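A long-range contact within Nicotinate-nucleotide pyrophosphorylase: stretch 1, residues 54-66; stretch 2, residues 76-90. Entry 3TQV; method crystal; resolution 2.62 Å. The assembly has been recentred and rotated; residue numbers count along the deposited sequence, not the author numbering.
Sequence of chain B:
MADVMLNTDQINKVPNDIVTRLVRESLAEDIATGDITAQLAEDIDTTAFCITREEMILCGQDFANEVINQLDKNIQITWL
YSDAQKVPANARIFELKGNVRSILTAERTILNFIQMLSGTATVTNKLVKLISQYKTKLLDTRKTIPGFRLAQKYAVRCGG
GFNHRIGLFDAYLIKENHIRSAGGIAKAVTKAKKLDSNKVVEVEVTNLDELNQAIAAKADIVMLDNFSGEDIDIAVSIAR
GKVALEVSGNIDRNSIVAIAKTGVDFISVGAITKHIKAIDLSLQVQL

Stretch 1 54-66: EEMILCGQDFANE
Stretch 2, residues 76-90: QITWLYSDAQKVPAN

How do the two backbones pair? They run antiparallel, with Met56 opposite Val87 (CA to CA 5.2 Å) and Ile57 opposite Lys86 (4.6 Å between CA atoms). All four residues are extended, with phi/psi -165/156 at Met56, -98/111 at Ile57, -86/113 at Lys86 and -96/127 at Val87. Met56 and Val87 form the hydrogen-bonded pair: Met56 N donates to Val87 O at 3.0 Å, and Val87 N returns to Met56 O at 2.7 Å. Ile57 and Lys86 are the non-hydrogen-bonded pair, so the next bonds fall beyond them: Leu58 N to Gln85 O at 3.1 Å and Ala84 N to Leu58 O at 2.8 Å. The ladder thus satisfies both the amide and the carbonyl of Met56, Val87 and Leu58. Carbonyls also draw in CA-H groups, as where Ile57 CA lies 3.3 Å from Gln85 O.

What ends the ladder and starts the helix? Stretch 2 makes a type II turn from Ser82 to Gln85, closed by a weak bond from Gln85 N to Ser82 O at 3.3 Å; Ala84 takes the positive phi (100/15). The turn brings Asp83, chi1 -87° (m), to the N-cap amide of Gly60 and the first amide of helix 61-66, that of Gln61. Gly60 N donates to Asp83 OD2 at 3.0 Å, nearly straight at 173°, and Gln61 N donates to Asp83 OD1 at 3.0 Å. One carboxylate therefore serves two consecutive amides, while OD2 is also bonded elsewhere in the structure. Gly60, the N-cap residue, has phi/psi 133/-7, where a CB would jam against the preceding carbonyl; its own carbonyl O accepts from Ala64 N at 3.0 Å.

How is Trp79 held? Helix 61-66 and strand 76-79 run nearly antiparallel, at 166° with axes 10.5 Å apart, and Trp79 (chi1 -69°, chi2 95°) points toward stretch 1. Its indole NE1 donates to Asn65 OD1 at 2.9 Å, near the ring plane; Asn65 has chi1 -75° and chi2 -12°. Ala64 CB sits at the same edge, 3.8 Å from Trp79 CZ2. Over the face, Gln61 (chi1 m, chi2 t) sets CG 3.4 Å from the centroid of the Trp79 six-membered ring, just 5° off the normal, a CH-pi contact.

Which side chains fill the remaining space? Met56, a selenomethionine with chi1 60° (p), and Val87 (t) share one sheet face, with Met56 CG 3.8 Å from Val87 CB. Leu58 (t, p) places CB 4.0 Å from Val87 CG2 and CD2 3.8 Å from Tyr81 CB. The Ile57 (m, m) and Lys86 side chains take the other face, where Ile57 CD1 lies 3.8 Å from Lys86 CB. Lys86 is all t, and its NZ makes a long salt bridge to Glu55 OE1 at 3.9 Å. A water accepts from Ala89 N at 2.8 Å and donates weakly to Glu55 OE2 at 3.4 Å, linking the stretches beyond the paired strands.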

# COMPACT_ATOMS: atom_id res chain seq x y z
N GLU B 54 2.91 6.47 18.15
CA GLU B 54 4.05 7.18 17.61
C GLU B 54 3.63 8.49 16.98
O GLU B 54 2.48 8.65 16.61
CB GLU B 54 4.78 6.31 16.59
CG GLU B 54 3.84 5.62 15.61
CD GLU B 54 4.56 4.91 14.48
OE1 GLU B 54 4.25 3.71 14.25
OE2 GLU B 54 5.43 5.55 13.82
N GLU B 55 4.55 9.43 16.88
CA GLU B 55 4.24 10.73 16.29
C GLU B 55 3.85 10.52 14.84
O GLU B 55 4.38 9.63 14.16
CB GLU B 55 5.45 11.66 16.38
CG GLU B 55 5.20 13.11 16.00
CD GLU B 55 6.43 13.97 16.24
OE1 GLU B 55 7.03 14.45 15.26
OE2 GLU B 55 6.81 14.13 17.42
N MSE B 56 2.91 11.33 14.35
CA MSE B 56 2.34 11.07 13.05
C MSE B 56 1.58 12.26 12.50
O MSE B 56 1.13 13.11 13.25
CB MSE B 56 1.40 9.88 13.15
CG MSE B 56 0.26 10.10 14.12
SE MSE B 56 -1.48 10.18 13.24
CE MSE B 56 -1.81 8.28 12.97
N ILE B 57 1.46 12.30 11.17
CA ILE B 57 0.57 13.23 10.48
C ILE B 57 -0.72 12.50 10.15
O ILE B 57 -0.73 11.59 9.32
CB ILE B 57 1.18 13.78 9.19
CG1 ILE B 57 2.53 14.46 9.46
CG2 ILE B 57 0.23 14.77 8.54
CD1 ILE B 57 2.43 15.69 10.38
N LEU B 58 -1.80 12.89 10.81
CA LEU B 58 -3.09 12.27 10.61
C LEU B 58 -3.64 12.49 9.21
O LEU B 58 -3.57 13.58 8.64
CB LEU B 58 -4.10 12.80 11.63
CG LEU B 58 -5.59 12.45 11.47
CD1 LEU B 58 -5.79 10.93 11.34
CD2 LEU B 58 -6.40 13.01 12.64
N CYS B 59 -4.20 11.41 8.67
CA CYS B 59 -4.92 11.42 7.41
C CYS B 59 -5.89 10.23 7.40
O CYS B 59 -5.53 9.11 7.76
CB CYS B 59 -3.93 11.35 6.24
SG CYS B 59 -4.69 11.58 4.62
N GLY B 60 -7.14 10.48 7.04
CA GLY B 60 -8.12 9.41 7.05
C GLY B 60 -9.46 9.68 7.70
O GLY B 60 -10.35 8.84 7.61
N GLN B 61 -9.61 10.83 8.35
CA GLN B 61 -10.91 11.25 8.89
C GLN B 61 -12.11 10.84 8.03
O GLN B 61 -12.97 10.09 8.49
CB GLN B 61 -10.94 12.76 9.12
CG GLN B 61 -10.43 13.17 10.50
CD GLN B 61 -10.58 14.67 10.77
OE1 GLN B 61 -11.25 15.07 11.72
NE2 GLN B 61 -9.95 15.48 9.93
N ASP B 62 -12.14 11.33 6.79
CA ASP B 62 -13.22 11.03 5.85
C ASP B 62 -13.57 9.55 5.70
O ASP B 62 -14.74 9.19 5.67
CB ASP B 62 -12.92 11.58 4.46
CG ASP B 62 -12.92 13.08 4.42
OD1 ASP B 62 -13.54 13.68 5.32
OD2 ASP B 62 -12.30 13.65 3.50
N PHE B 63 -12.55 8.71 5.57
CA PHE B 63 -12.78 7.27 5.47
C PHE B 63 -13.36 6.68 6.75
O PHE B 63 -14.42 6.05 6.73
CB PHE B 63 -11.48 6.53 5.07
CG PHE B 63 -10.98 6.90 3.70
CD1 PHE B 63 -11.38 6.18 2.59
CD2 PHE B 63 -10.13 7.98 3.52
CE1 PHE B 63 -10.94 6.52 1.32
CE2 PHE B 63 -9.68 8.32 2.26
CZ PHE B 63 -10.09 7.58 1.15
N ALA B 64 -12.67 6.88 7.86
CA ALA B 64 -13.16 6.43 9.15
C ALA B 64 -14.62 6.84 9.32
O ALA B 64 -15.47 6.01 9.61
CB ALA B 64 -12.33 7.02 10.25
N ASN B 65 -14.89 8.13 9.11
CA ASN B 65 -16.25 8.63 9.13
C ASN B 65 -17.18 7.81 8.24
O ASN B 65 -18.32 7.52 8.61
CB ASN B 65 -16.28 10.10 8.67
CG ASN B 65 -15.77 11.07 9.74
OD1 ASN B 65 -15.59 10.71 10.90
ND2 ASN B 65 -15.55 12.32 9.34
N GLU B 66 -16.69 7.44 7.06
CA GLU B 66 -17.53 6.77 6.09
C GLU B 66 -17.77 5.33 6.49
O GLU B 66 -18.86 4.80 6.27
CB GLU B 66 -16.94 6.89 4.68
CG GLU B 66 -17.78 6.26 3.56
CD GLU B 66 -19.25 6.66 3.62
OE1 GLU B 66 -19.58 7.68 4.29
OE2 GLU B 66 -20.08 5.96 3.00
N GLN B 76 -21.37 7.57 17.48
CA GLN B 76 -20.97 8.98 17.50
C GLN B 76 -19.46 9.09 17.57
O GLN B 76 -18.81 8.45 18.41
CB GLN B 76 -21.58 9.69 18.70
CG GLN B 76 -23.01 9.34 18.99
CD GLN B 76 -23.35 9.44 20.46
OE1 GLN B 76 -23.32 10.53 21.04
NE2 GLN B 76 -23.65 8.30 21.08
N ILE B 77 -18.89 9.93 16.71
CA ILE B 77 -17.44 10.13 16.70
C ILE B 77 -17.07 11.58 17.05
O ILE B 77 -17.69 12.53 16.59
CB ILE B 77 -16.83 9.72 15.34
CG1 ILE B 77 -15.31 9.80 15.39
CG2 ILE B 77 -17.36 10.59 14.21
CD1 ILE B 77 -14.65 9.09 14.22
N THR B 78 -16.05 11.72 17.89
CA THR B 78 -15.48 13.03 18.14
C THR B 78 -14.00 13.01 17.84
O THR B 78 -13.25 12.21 18.40
CB THR B 78 -15.68 13.49 19.57
OG1 THR B 78 -17.06 13.34 19.91
CG2 THR B 78 -15.27 14.96 19.72
N TRP B 79 -13.58 13.91 16.96
CA TRP B 79 -12.20 14.02 16.55
C TRP B 79 -11.41 15.01 17.41
O TRP B 79 -11.78 16.18 17.56
CB TRP B 79 -12.14 14.40 15.08
CG TRP B 79 -12.61 13.31 14.16
CD1 TRP B 79 -13.87 13.14 13.64
CD2 TRP B 79 -11.82 12.22 13.66
NE1 TRP B 79 -13.91 12.02 12.84
CE2 TRP B 79 -12.67 11.44 12.84
CE3 TRP B 79 -10.49 11.84 13.82
CZ2 TRP B 79 -12.21 10.29 12.18
CZ3 TRP B 79 -10.04 10.70 13.16
CH2 TRP B 79 -10.90 9.94 12.36
N LEU B 80 -10.31 14.53 17.98
CA LEU B 80 -9.44 15.38 18.79
C LEU B 80 -8.34 16.00 17.93
O LEU B 80 -7.74 16.98 18.31
CB LEU B 80 -8.84 14.60 19.97
CG LEU B 80 -9.79 14.34 21.14
CD1 LEU B 80 -10.70 13.14 20.90
CD2 LEU B 80 -8.97 14.13 22.39
N TYR B 81 -8.08 15.37 16.79
CA TYR B 81 -7.17 15.91 15.80
C TYR B 81 -7.85 15.81 14.45
O TYR B 81 -8.69 14.94 14.24
CB TYR B 81 -5.87 15.13 15.79
CG TYR B 81 -5.02 15.38 17.00
CD1 TYR B 81 -4.02 16.34 16.98
CD2 TYR B 81 -5.22 14.65 18.16
CE1 TYR B 81 -3.23 16.58 18.09
CE2 TYR B 81 -4.44 14.88 19.29
CZ TYR B 81 -3.45 15.86 19.25
OH TYR B 81 -2.67 16.10 20.37
N SER B 82 -7.50 16.71 13.54
CA SER B 82 -8.02 16.66 12.18
C SER B 82 -6.93 16.29 11.18
O SER B 82 -5.73 16.35 11.49
CB SER B 82 -8.65 18.01 11.81
OG SER B 82 -7.80 19.10 12.14
N ASP B 83 -7.35 15.90 9.98
CA ASP B 83 -6.43 15.55 8.91
C ASP B 83 -5.45 16.67 8.62
O ASP B 83 -5.85 17.80 8.36
CB ASP B 83 -7.20 15.24 7.64
CG ASP B 83 -7.63 13.79 7.56
OD1 ASP B 83 -7.68 13.12 8.61
OD2 ASP B 83 -7.92 13.34 6.44
N ALA B 84 -4.16 16.34 8.66
CA ALA B 84 -3.07 17.22 8.22
C ALA B 84 -2.41 17.90 9.40
O ALA B 84 -1.64 18.86 9.25
CB ALA B 84 -3.54 18.22 7.16
N GLN B 85 -2.72 17.36 10.57
CA GLN B 85 -2.15 17.79 11.84
C GLN B 85 -1.07 16.84 12.31
O GLN B 85 -1.11 15.64 12.05
CB GLN B 85 -3.22 17.82 12.90
CG GLN B 85 -4.24 18.87 12.71
CD GLN B 85 -4.73 19.37 14.03
OE1 GLN B 85 -4.54 20.53 14.36
NE2 GLN B 85 -5.32 18.48 14.81
N LYS B 86 -0.11 17.38 13.03
CA LYS B 86 0.91 16.57 13.64
C LYS B 86 0.37 16.10 14.99
O LYS B 86 0.14 16.89 15.90
CB LYS B 86 2.19 17.39 13.78
CG LYS B 86 3.32 16.73 14.54
CD LYS B 86 4.40 17.77 14.83
CE LYS B 86 5.51 17.23 15.72
NZ LYS B 86 6.59 18.23 15.96
N VAL B 87 0.14 14.80 15.09
CA VAL B 87 -0.34 14.19 16.31
C VAL B 87 0.81 13.62 17.12
O VAL B 87 1.61 12.83 16.60
CB VAL B 87 -1.31 13.05 16.00
CG1 VAL B 87 -1.78 12.38 17.30
CG2 VAL B 87 -2.48 13.57 15.18
N PRO B 88 0.92 14.00 18.39
CA PRO B 88 2.02 13.54 19.24
C PRO B 88 1.86 12.09 19.59
O PRO B 88 0.73 11.63 19.75
CB PRO B 88 1.86 14.38 20.51
CG PRO B 88 0.92 15.50 20.15
CD PRO B 88 0.02 14.93 19.10
N ALA B 89 2.97 11.37 19.69
CA ALA B 89 2.94 9.98 20.16
C ALA B 89 2.09 9.82 21.42
O ALA B 89 2.22 10.61 22.37
CB ALA B 89 4.36 9.47 20.41
N ASN B 90 1.22 8.81 21.40
CA ASN B 90 0.41 8.42 22.56
C ASN B 90 -0.80 9.29 22.82
O ASN B 90 -1.41 9.23 23.88
CB ASN B 90 1.28 8.28 23.81
CG ASN B 90 2.25 7.10 23.71
OD1 ASN B 90 1.86 5.99 23.29
ND2 ASN B 90 3.52 7.33 24.05
O HOH W 1 5.53 12.47 20.15